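Local coordinates for protein phosphoinositol-specific phospholipase C (Pseudomonas sp., PDB 5FYP) that probably cleaves phosphoinositides in a calcium-dependent reaction, as a bacterial phospholipase C built on a TIM-barrel-like fold, at residues A[185-199]-A[205-217]. Numbering follows the deposited sequence. Where two conformers were deposited one is given.
Sequences LLVLNHSENQKLSQY and SKAKVFISPVTNG
A parallel beta-alpha-beta crossover of the TIM-barrel-like fold joins Leu186, Val187 and Leu188 to Phe210, Ile211 and Ser212, with helix 193-203 packed over the Leu188 and Ile211 face. The register rests on three backbone bonds: Phe210 N to Leu186 O, Leu188 N to Phe210 O (2.8 Å, 168° at the hydrogen) and Ser212 N to Leu188 O. At the strand entry, water 1 accepts from Leu186 N and donates to Lys208 O.

Under the helix, CG of Leu196 lies 4.0 Å from CB of Ile211, the two side chains sliding past each other in opposite directions, while CD2 of Tyr199 comes to 3.6 Å from CG2 of Ile211. With CG anti to the backbone N (chi1 172°), the Tyr199 side chain crosses that of Val209 at about a right angle. CZ of Tyr199 meets CB of Val209 at 3.9 Å, and Tyr199 OH takes a weak bond from Val209 N; its stronger partner is Asp137, which also binds Lys208 N. CG1 of Val209 turns to the strand, 3.8 Å from CB of Leu188.

Beyond the strands, the Asn193 amide grips both backbone groups of Val214. OD1 receives Val214 N at 2.8 Å on an in-plane lone pair, and ND2 donates to Val214 O at 3.2 Å, nearly straight at 174°; ND2 also binds Ser226 O. An alanine here would remove the amide and is likely to leave Val214 N and O without these mates, freeing the chain after Pro213 to shift. Paired donor and acceptor thus fix the amide's rotation and tie the segment around Asn193 to the chain leaving the short strand, whereas across these two segments Leu196 and Tyr199 meet Ile211 and Val209 mostly through apolar atoms.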
ATOM      1  N   LEU A 185      -2.493   3.033  -6.305  1.00  8.03           N
ATOM      2  CA  LEU A 185      -1.538   1.942  -6.104  1.00  7.65           C
ATOM      3  C   LEU A 185      -2.003   1.105  -4.932  1.00  7.27           C
ATOM      4  O   LEU A 185      -2.243   1.645  -3.865  1.00  9.20           O
ATOM      5  CB  LEU A 185      -0.118   2.466  -5.806  1.00  8.21           C
ATOM      6  CG  LEU A 185       0.655   3.083  -6.962  1.00  8.93           C
ATOM      7  CD1 LEU A 185       0.088   4.411  -7.414  1.00 11.47           C
ATOM      8  CD2 LEU A 185       2.112   3.246  -6.590  1.00 10.34           C
ATOM      9  N   LEU A 186      -2.122  -0.190  -5.140  1.00  7.34           N
ATOM     10  CA  LEU A 186      -2.549  -1.117  -4.111  1.00  6.72           C
ATOM     11  C   LEU A 186      -1.346  -1.911  -3.605  1.00  6.75           C
ATOM     12  O   LEU A 186      -0.529  -2.359  -4.414  1.00  7.13           O
ATOM     13  CB  LEU A 186      -3.582  -2.066  -4.664  1.00  7.75           C
ATOM     14  CG  LEU A 186      -4.803  -1.387  -5.277  1.00  8.42           C
ATOM     15  CD1 LEU A 186      -5.734  -2.422  -5.864  1.00 10.20           C
ATOM     16  CD2 LEU A 186      -5.531  -0.505  -4.271  1.00  8.77           C
ATOM     17  N   VAL A 187      -1.284  -2.114  -2.283  1.00  6.53           N
ATOM     18  CA  VAL A 187      -0.129  -2.771  -1.672  1.00  6.34           C
ATOM     19  C   VAL A 187      -0.646  -3.870  -0.760  1.00  6.82           C
ATOM     20  O   VAL A 187      -1.543  -3.629   0.039  1.00  9.20           O
ATOM     21  CB  VAL A 187       0.671  -1.754  -0.858  1.00  7.08           C
ATOM     22  CG1 VAL A 187       1.933  -2.419  -0.284  1.00  7.77           C
ATOM     23  CG2 VAL A 187       1.031  -0.524  -1.697  1.00  6.69           C
ATOM     24  N   LEU A 188      -0.080  -5.058  -0.848  1.00  6.70           N
ATOM     25  CA  LEU A 188      -0.463  -6.184   0.012  1.00  6.87           C
ATOM     26  C   LEU A 188       0.534  -6.322   1.162  1.00  6.79           C
ATOM     27  O   LEU A 188       1.750  -6.380   0.949  1.00  7.15           O
ATOM     28  CB  LEU A 188      -0.487  -7.471  -0.799  1.00  7.53           C
ATOM     29  CG  LEU A 188      -0.996  -8.707  -0.070  1.00  8.38           C
ATOM     30  CD1 LEU A 188      -2.467  -8.553   0.327  1.00  9.68           C
ATOM     31  CD2 LEU A 188      -0.789  -9.938  -0.919  1.00  9.15           C
ATOM     32  N   ASN A 189      -0.006  -6.376   2.384  1.00  6.62           N
ATOM     33  CA  ASN A 189       0.759  -6.741   3.571  1.00  6.89           C
ATOM     34  C   ASN A 189       0.109  -7.980   4.194  1.00  7.16           C
ATOM     35  O   ASN A 189      -1.087  -8.241   3.991  1.00  7.35           O
ATOM     36  CB  ASN A 189       0.818  -5.614   4.618  1.00  7.38           C
ATOM     37  CG  ASN A 189       1.598  -4.384   4.208  1.00  7.62           C
ATOM     38  OD1 ASN A 189       2.340  -4.317   3.197  1.00 10.60           O
ATOM     39  ND2 ASN A 189       1.491  -3.409   5.015  1.00  7.23           N
ATOM     40  N   HIS A 190       0.878  -8.669   5.027  1.00  8.13           N
ATOM     41  CA  HIS A 190       0.405  -9.784   5.850  1.00  8.32           C
ATOM     42  C   HIS A 190       1.481 -10.022   6.899  1.00  8.35           C
ATOM     43  O   HIS A 190       2.632  -9.677   6.678  1.00  9.96           O
ATOM     44  CB  HIS A 190       0.176 -11.047   4.971  1.00  8.69           C
ATOM     45  CG  HIS A 190      -0.554 -12.171   5.649  1.00  8.45           C
ATOM     46  ND1 HIS A 190       0.041 -13.014   6.550  1.00  9.24           N
ATOM     47  CD2 HIS A 190      -1.847 -12.560   5.558  1.00  9.49           C
ATOM     48  CE1 HIS A 190      -0.850 -13.861   6.997  1.00  9.83           C
ATOM     49  NE2 HIS A 190      -2.014 -13.603   6.421  1.00  9.19           N
ATOM     50  N   SER A 191       1.128 -10.611   8.024  0.50  8.72           N
ATOM     51  CA  SER A 191       2.170 -10.953   9.003  0.50  9.34           C
ATOM     52  C   SER A 191       3.166 -11.982   8.473  0.50  8.85           C
ATOM     53  O   SER A 191       4.314 -12.020   8.919  0.50 10.32           O
ATOM     54  CB  SER A 191       1.541 -11.446  10.297  0.50  9.77           C
ATOM     55  OG  SER A 191       0.944 -12.704  10.140  0.50 12.77           O
ATOM     56  N   GLU A 192       2.727 -12.806   7.533  1.00  8.56           N
ATOM     57  CA  GLU A 192       3.536 -13.909   6.970  1.00  8.43           C
ATOM     58  C   GLU A 192       3.841 -13.635   5.510  1.00  7.78           C
ATOM     59  O   GLU A 192       2.928 -13.591   4.673  1.00  8.17           O
ATOM     60  CB  GLU A 192       2.781 -15.223   7.067  1.00  9.77           C
ATOM     61  CG  GLU A 192       2.410 -15.624   8.465  1.00 12.05           C
ATOM     62  CD  GLU A 192       1.404 -16.756   8.489  1.00 15.58           C
ATOM     63  OE1 GLU A 192       1.430 -17.613   7.614  1.00 20.66           O
ATOM     64  OE2 GLU A 192       0.619 -16.823   9.428  1.00 23.80           O
ATOM     65  N   ASN A 193       5.129 -13.506   5.207  1.00  7.65           N
ATOM     66  CA  ASN A 193       5.506 -13.297   3.812  1.00  7.63           C
ATOM     67  C   ASN A 193       5.056 -14.438   2.907  1.00  7.40           C
ATOM     68  O   ASN A 193       4.913 -14.222   1.692  1.00  7.60           O
ATOM     69  CB  ASN A 193       7.010 -13.096   3.697  1.00  7.66           C
ATOM     70  CG  ASN A 193       7.491 -11.783   4.285  1.00  7.38           C
ATOM     71  OD1 ASN A 193       6.706 -10.858   4.473  1.00  7.77           O
ATOM     72  ND2 ASN A 193       8.781 -11.693   4.542  1.00  7.29           N
ATOM     73  N   GLN A 194       4.848 -15.636   3.448  1.00  8.36           N
ATOM     74  CA  GLN A 194       4.317 -16.734   2.663  1.00  9.00           C
ATOM     75  C   GLN A 194       3.036 -16.347   1.908  1.00  8.14           C
ATOM     76  O   GLN A 194       2.850 -16.802   0.783  1.00  9.04           O
ATOM     77  CB  GLN A 194       4.029 -17.929   3.588  1.00 10.57           C
ATOM     78  CG  GLN A 194       5.231 -18.666   4.118  1.00 13.24           C
ATOM     79  CD  GLN A 194       5.950 -18.048   5.310  1.00 13.93           C
ATOM     80  OE1 GLN A 194       5.676 -16.883   5.770  1.00 13.46           O
ATOM     81  NE2 GLN A 194       6.931 -18.806   5.815  1.00 15.32           N
ATOM     82  N   LYS A 195       2.161 -15.552   2.526  1.00  8.47           N
ATOM     83  CA  LYS A 195       0.921 -15.190   1.851  1.00  8.49           C
ATOM     84  C   LYS A 195       1.167 -14.278   0.659  1.00  7.85           C
ATOM     85  O   LYS A 195       0.428 -14.328  -0.325  1.00  8.67           O
ATOM     86  CB  LYS A 195      -0.097 -14.567   2.815  1.00  8.58           C
ATOM     87  CG  LYS A 195      -0.977 -15.563   3.558  1.00 10.15           C
ATOM     88  CD  LYS A 195      -0.259 -16.582   4.393  1.00 11.04           C
ATOM     89  CE  LYS A 195      -1.241 -17.432   5.194  1.00 12.58           C
ATOM     90  NZ  LYS A 195      -0.597 -18.512   5.958  1.00 15.25           N
ATOM     91  N   LEU A 196       2.194 -13.438   0.743  1.00  7.10           N
ATOM     92  CA  LEU A 196       2.595 -12.600  -0.373  1.00  7.32           C
ATOM     93  C   LEU A 196       3.212 -13.456  -1.483  1.00  7.40           C
ATOM     94  O   LEU A 196       2.981 -13.208  -2.662  1.00  7.70           O
ATOM     95  CB  LEU A 196       3.575 -11.509   0.077  1.00  7.41           C
ATOM     96  CG  LEU A 196       2.952 -10.277   0.742  1.00  8.50           C
ATOM     97  CD1 LEU A 196       1.926 -10.511   1.791  1.00  9.78           C
ATOM     98  CD2 LEU A 196       4.050  -9.383   1.242  1.00  8.32           C
ATOM     99  N   SER A 197       4.017 -14.449  -1.095  1.00  7.41           N
ATOM    100  CA  SER A 197       4.622 -15.341  -2.074  1.00  8.22           C
ATOM    101  C   SER A 197       3.552 -16.133  -2.836  1.00  8.75           C
ATOM    102  O   SER A 197       3.650 -16.302  -4.047  1.00  9.63           O
ATOM    103  CB  SER A 197       5.603 -16.260  -1.375  1.00  8.17           C
ATOM    104  OG  SER A 197       6.401 -16.951  -2.333  1.00  9.56           O
ATOM    105  N   GLN A 198       2.527 -16.543  -2.110  1.00  8.43           N
ATOM    106  CA  GLN A 198       1.416 -17.270  -2.728  1.00  9.43           C
ATOM    107  C   GLN A 198       0.685 -16.370  -3.743  1.00  8.90           C
ATOM    108  O   GLN A 198       0.320 -16.817  -4.827  1.00  9.84           O
ATOM    109  CB  GLN A 198       0.457 -17.746  -1.655  1.00 10.07           C
ATOM    110  CG  GLN A 198       1.029 -18.880  -0.810  1.00 11.26           C
ATOM    111  CD  GLN A 198       0.375 -19.010   0.554  1.00 12.45           C
ATOM    112  OE1 GLN A 198      -0.678 -18.454   0.824  1.00 16.75           O
ATOM    113  NE2 GLN A 198       0.982 -19.773   1.410  1.00 16.99           N
ATOM    114  N   TYR A 199       0.448 -15.114  -3.355  1.00  8.59           N
ATOM    115  CA  TYR A 199      -0.198 -14.164  -4.259  1.00  7.90           C
ATOM    116  C   TYR A 199       0.630 -13.971  -5.534  1.00  8.46           C
ATOM    117  O   TYR A 199       0.112 -14.066  -6.650  1.00  9.27           O
ATOM    118  CB  TYR A 199      -0.439 -12.852  -3.515  1.00  8.57           C
ATOM    119  CG  TYR A 199      -0.935 -11.761  -4.433  1.00  8.39           C
ATOM    120  CD1 TYR A 199      -2.294 -11.639  -4.742  1.00  8.47           C
ATOM    121  CD2 TYR A 199      -0.056 -10.883  -5.029  1.00  8.65           C
ATOM    122  CE1 TYR A 199      -2.746 -10.690  -5.635  1.00  8.67           C
ATOM    123  CE2 TYR A 199      -0.487  -9.906  -5.919  1.00  8.37           C
ATOM    124  CZ  TYR A 199      -1.846  -9.829  -6.233  1.00  8.56           C
ATOM    125  OH  TYR A 199      -2.238  -8.888  -7.132  1.00  9.10           O
ATOM    126  N   SER A 205       2.929 -11.655 -13.541  1.00 12.02           N
ATOM    127  CA  SER A 205       2.948 -10.302 -14.135  1.00 13.06           C
ATOM    128  C   SER A 205       1.567  -9.681 -14.271  1.00 12.05           C
ATOM    129  O   SER A 205       1.464  -8.493 -14.565  1.00 12.83           O
ATOM    130  CB  SER A 205       3.601 -10.333 -15.515  1.00 15.07           C
ATOM    131  OG  SER A 205       2.863 -11.169 -16.388  1.00 20.79           O
ATOM    132  N   LYS A 206       0.518 -10.469 -14.090  1.00 11.80           N
ATOM    133  CA  LYS A 206      -0.848  -9.948 -14.135  1.00 12.74           C
ATOM    134  C   LYS A 206      -1.285  -9.282 -12.844  1.00 11.50           C
ATOM    135  O   LYS A 206      -2.362  -8.701 -12.812  1.00 13.00           O
ATOM    136  CB  LYS A 206      -1.819 -11.070 -14.488  1.00 14.46           C
ATOM    137  CG  LYS A 206      -1.514 -11.700 -15.845  1.00 17.97           C
ATOM    138  N   ALA A 207      -0.508  -9.409 -11.783  1.00 10.48           N
ATOM    139  CA  ALA A 207      -0.901  -8.909 -10.475  1.00  9.41           C
ATOM    140  C   ALA A 207      -1.398  -7.480 -10.530  1.00  8.49           C
ATOM    141  O   ALA A 207      -0.728  -6.603 -11.080  1.00 10.63           O
ATOM    142  CB  ALA A 207       0.281  -8.974  -9.523  1.00  9.25           C
ATOM    143  N   LYS A 208      -2.510  -7.223  -9.858  1.00  8.66           N
ATOM    144  CA  LYS A 208      -3.008  -5.857  -9.672  1.00  9.16           C
ATOM    145  C   LYS A 208      -2.430  -5.137  -8.483  1.00  8.46           C
ATOM    146  O   LYS A 208      -2.570  -3.929  -8.382  1.00 10.17           O
ATOM    147  CB  LYS A 208      -4.539  -5.848  -9.587  1.00  9.84           C
ATOM    148  CG  LYS A 208      -5.237  -6.395 -10.838  1.00 11.27           C
ATOM    149  CD  LYS A 208      -4.914  -5.599 -12.093  1.00 12.05           C
ATOM    150  CE  LYS A 208      -5.739  -6.039 -13.297  1.00 13.80           C
ATOM    151  NZ  LYS A 208      -5.266  -5.417 -14.529  1.00 18.35           N
ATOM    152  N   VAL A 209      -1.750  -5.881  -7.612  1.00  8.01           N
ATOM    153  CA  VAL A 209      -1.316  -5.375  -6.311  1.00  7.50           C
ATOM    154  C   VAL A 209       0.177  -5.602  -6.163  1.00  7.53           C
ATOM    155  O   VAL A 209       0.706  -6.652  -6.530  1.00  8.18           O
ATOM    156  CB  VAL A 209      -2.126  -6.092  -5.194  1.00  8.80           C
ATOM    157  CG1 VAL A 209      -1.791  -5.560  -3.812  1.00  8.66           C
ATOM    158  CG2 VAL A 209      -3.615  -6.009  -5.448  1.00  9.47           C
ATOM    159  N   PHE A 210       0.845  -4.596  -5.595  1.00  6.69           N
ATOM    160  CA  PHE A 210       2.266  -4.689  -5.209  1.00  6.42           C
ATOM    161  C   PHE A 210       2.407  -5.489  -3.913  1.00  6.48           C
ATOM    162  O   PHE A 210       1.793  -5.144  -2.909  1.00  9.75           O
ATOM    163  CB  PHE A 210       2.835  -3.290  -4.929  1.00  6.72           C
ATOM    164  CG  PHE A 210       3.028  -2.447  -6.151  1.00  6.68           C
ATOM    165  CD1 PHE A 210       1.997  -1.676  -6.680  1.00  7.32           C
ATOM    166  CD2 PHE A 210       4.259  -2.399  -6.783  1.00  6.98           C
ATOM    167  CE1 PHE A 210       2.203  -0.889  -7.784  1.00  8.54           C
ATOM    168  CE2 PHE A 210       4.455  -1.642  -7.915  1.00  8.88           C
ATOM    169  CZ  PHE A 210       3.419  -0.887  -8.419  1.00  7.59           C
ATOM    170  N   ILE A 211       3.305  -6.473  -3.862  1.00  6.24           N
ATOM    171  CA  ILE A 211       3.596  -7.132  -2.603  1.00  6.49           C
ATOM    172  C   ILE A 211       4.678  -6.372  -1.830  1.00  6.22           C
ATOM    173  O   ILE A 211       5.623  -5.856  -2.416  1.00  7.62           O
ATOM    174  CB  ILE A 211       3.974  -8.607  -2.782  1.00  6.93           C
ATOM    175  CG1 ILE A 211       5.213  -8.834  -3.650  1.00  8.07           C
ATOM    176  CG2 ILE A 211       2.782  -9.396  -3.321  1.00  7.50           C
ATOM    177  CD1 ILE A 211       5.779 -10.234  -3.536  1.00  8.54           C
ATOM    178  N   SER A 212       4.500  -6.267  -0.508  1.00  5.92           N
ATOM    179  CA  SER A 212       5.455  -5.545   0.307  1.00  5.77           C
ATOM    180  C   SER A 212       5.800  -6.370   1.543  1.00  5.87           C
ATOM    181  O   SER A 212       5.076  -6.325   2.535  1.00  6.81           O
ATOM    182  CB  SER A 212       4.903  -4.189   0.702  1.00  6.52           C
ATOM    183  OG  SER A 212       5.869  -3.483   1.446  1.00  7.12           O
ATOM    184  N   PRO A 213       6.853  -7.183   1.449  1.00  5.95           N
ATOM    185  CA  PRO A 213       7.126  -8.130   2.542  1.00  6.35           C
ATOM    186  C   PRO A 213       7.648  -7.471   3.799  1.00  5.73           C
ATOM    187  O   PRO A 213       8.310  -6.432   3.766  1.00  6.20           O
ATOM    188  CB  PRO A 213       8.177  -9.060   1.934  1.00  7.00           C
ATOM    189  CG  PRO A 213       8.851  -8.235   0.897  1.00  7.91           C
ATOM    190  CD  PRO A 213       7.755  -7.383   0.311  1.00  6.26           C
ATOM    191  N   VAL A 214       7.398  -8.159   4.912  1.00  6.37           N
ATOM    192  CA  VAL A 214       8.013  -7.861   6.188  1.00  7.02           C
ATOM    193  C   VAL A 214       9.526  -7.968   5.992  1.00  6.98           C
ATOM    194  O   VAL A 214      10.043  -8.955   5.477  1.00  8.17           O
ATOM    195  CB  VAL A 214       7.549  -8.856   7.274  1.00  8.23           C
ATOM    196  CG1 VAL A 214       8.286  -8.608   8.579  1.00 10.00           C
ATOM    197  CG2 VAL A 214       6.037  -8.771   7.481  1.00  9.05           C
ATOM    198  N   THR A 215      10.237  -6.913   6.428  1.00  6.82           N
ATOM    199  CA  THR A 215      11.665  -6.714   6.112  1.00  6.80           C
ATOM    200  C   THR A 215      12.490  -6.544   7.368  1.00  7.80           C
ATOM    201  O   THR A 215      12.227  -5.612   8.124  1.00  9.35           O
ATOM    202  CB  THR A 215      11.754  -5.500   5.198  1.00  7.38           C
ATOM    203  OG1 THR A 215      11.032  -5.751   3.978  1.00  7.37           O
ATOM    204  CG2 THR A 215      13.185  -5.115   4.831  1.00  8.12           C
ATOM    205  N   ASN A 216      13.468  -7.432   7.531  1.00  7.83           N
ATOM    206  CA  ASN A 216      14.404  -7.340   8.650  1.00  9.13           C
ATOM    207  C   ASN A 216      15.825  -7.748   8.293  1.00  8.59           C
ATOM    208  O   ASN A 216      16.654  -7.931   9.171  1.00 11.23           O
ATOM    209  CB  ASN A 216      13.907  -8.032   9.917  1.00 11.11           C
ATOM    210  CG  ASN A 216      13.793  -9.509   9.784  1.00 13.84           C
ATOM    211  OD1 ASN A 216      14.352 -10.122   8.908  1.00 14.70           O
ATOM    212  ND2 ASN A 216      12.991 -10.084  10.658  1.00 23.38           N
ATOM    213  N   GLY A 217      16.127  -7.835   6.999  1.00  8.87           N
ATOM    214  CA  GLY A 217      17.471  -8.148   6.531  1.00  8.51           C
ATOM    215  C   GLY A 217      17.592  -7.802   5.084  1.00  7.72           C
ATOM    216  O   GLY A 217      16.578  -7.573   4.386  1.00  7.65           O
TER
HETATM  217  O   HOH W   1      -1.891  -1.337  -7.733  1.00 13.33           O
HETATM  218  O   HOH W   2       3.770  -7.503   4.654  1.00  8.14           O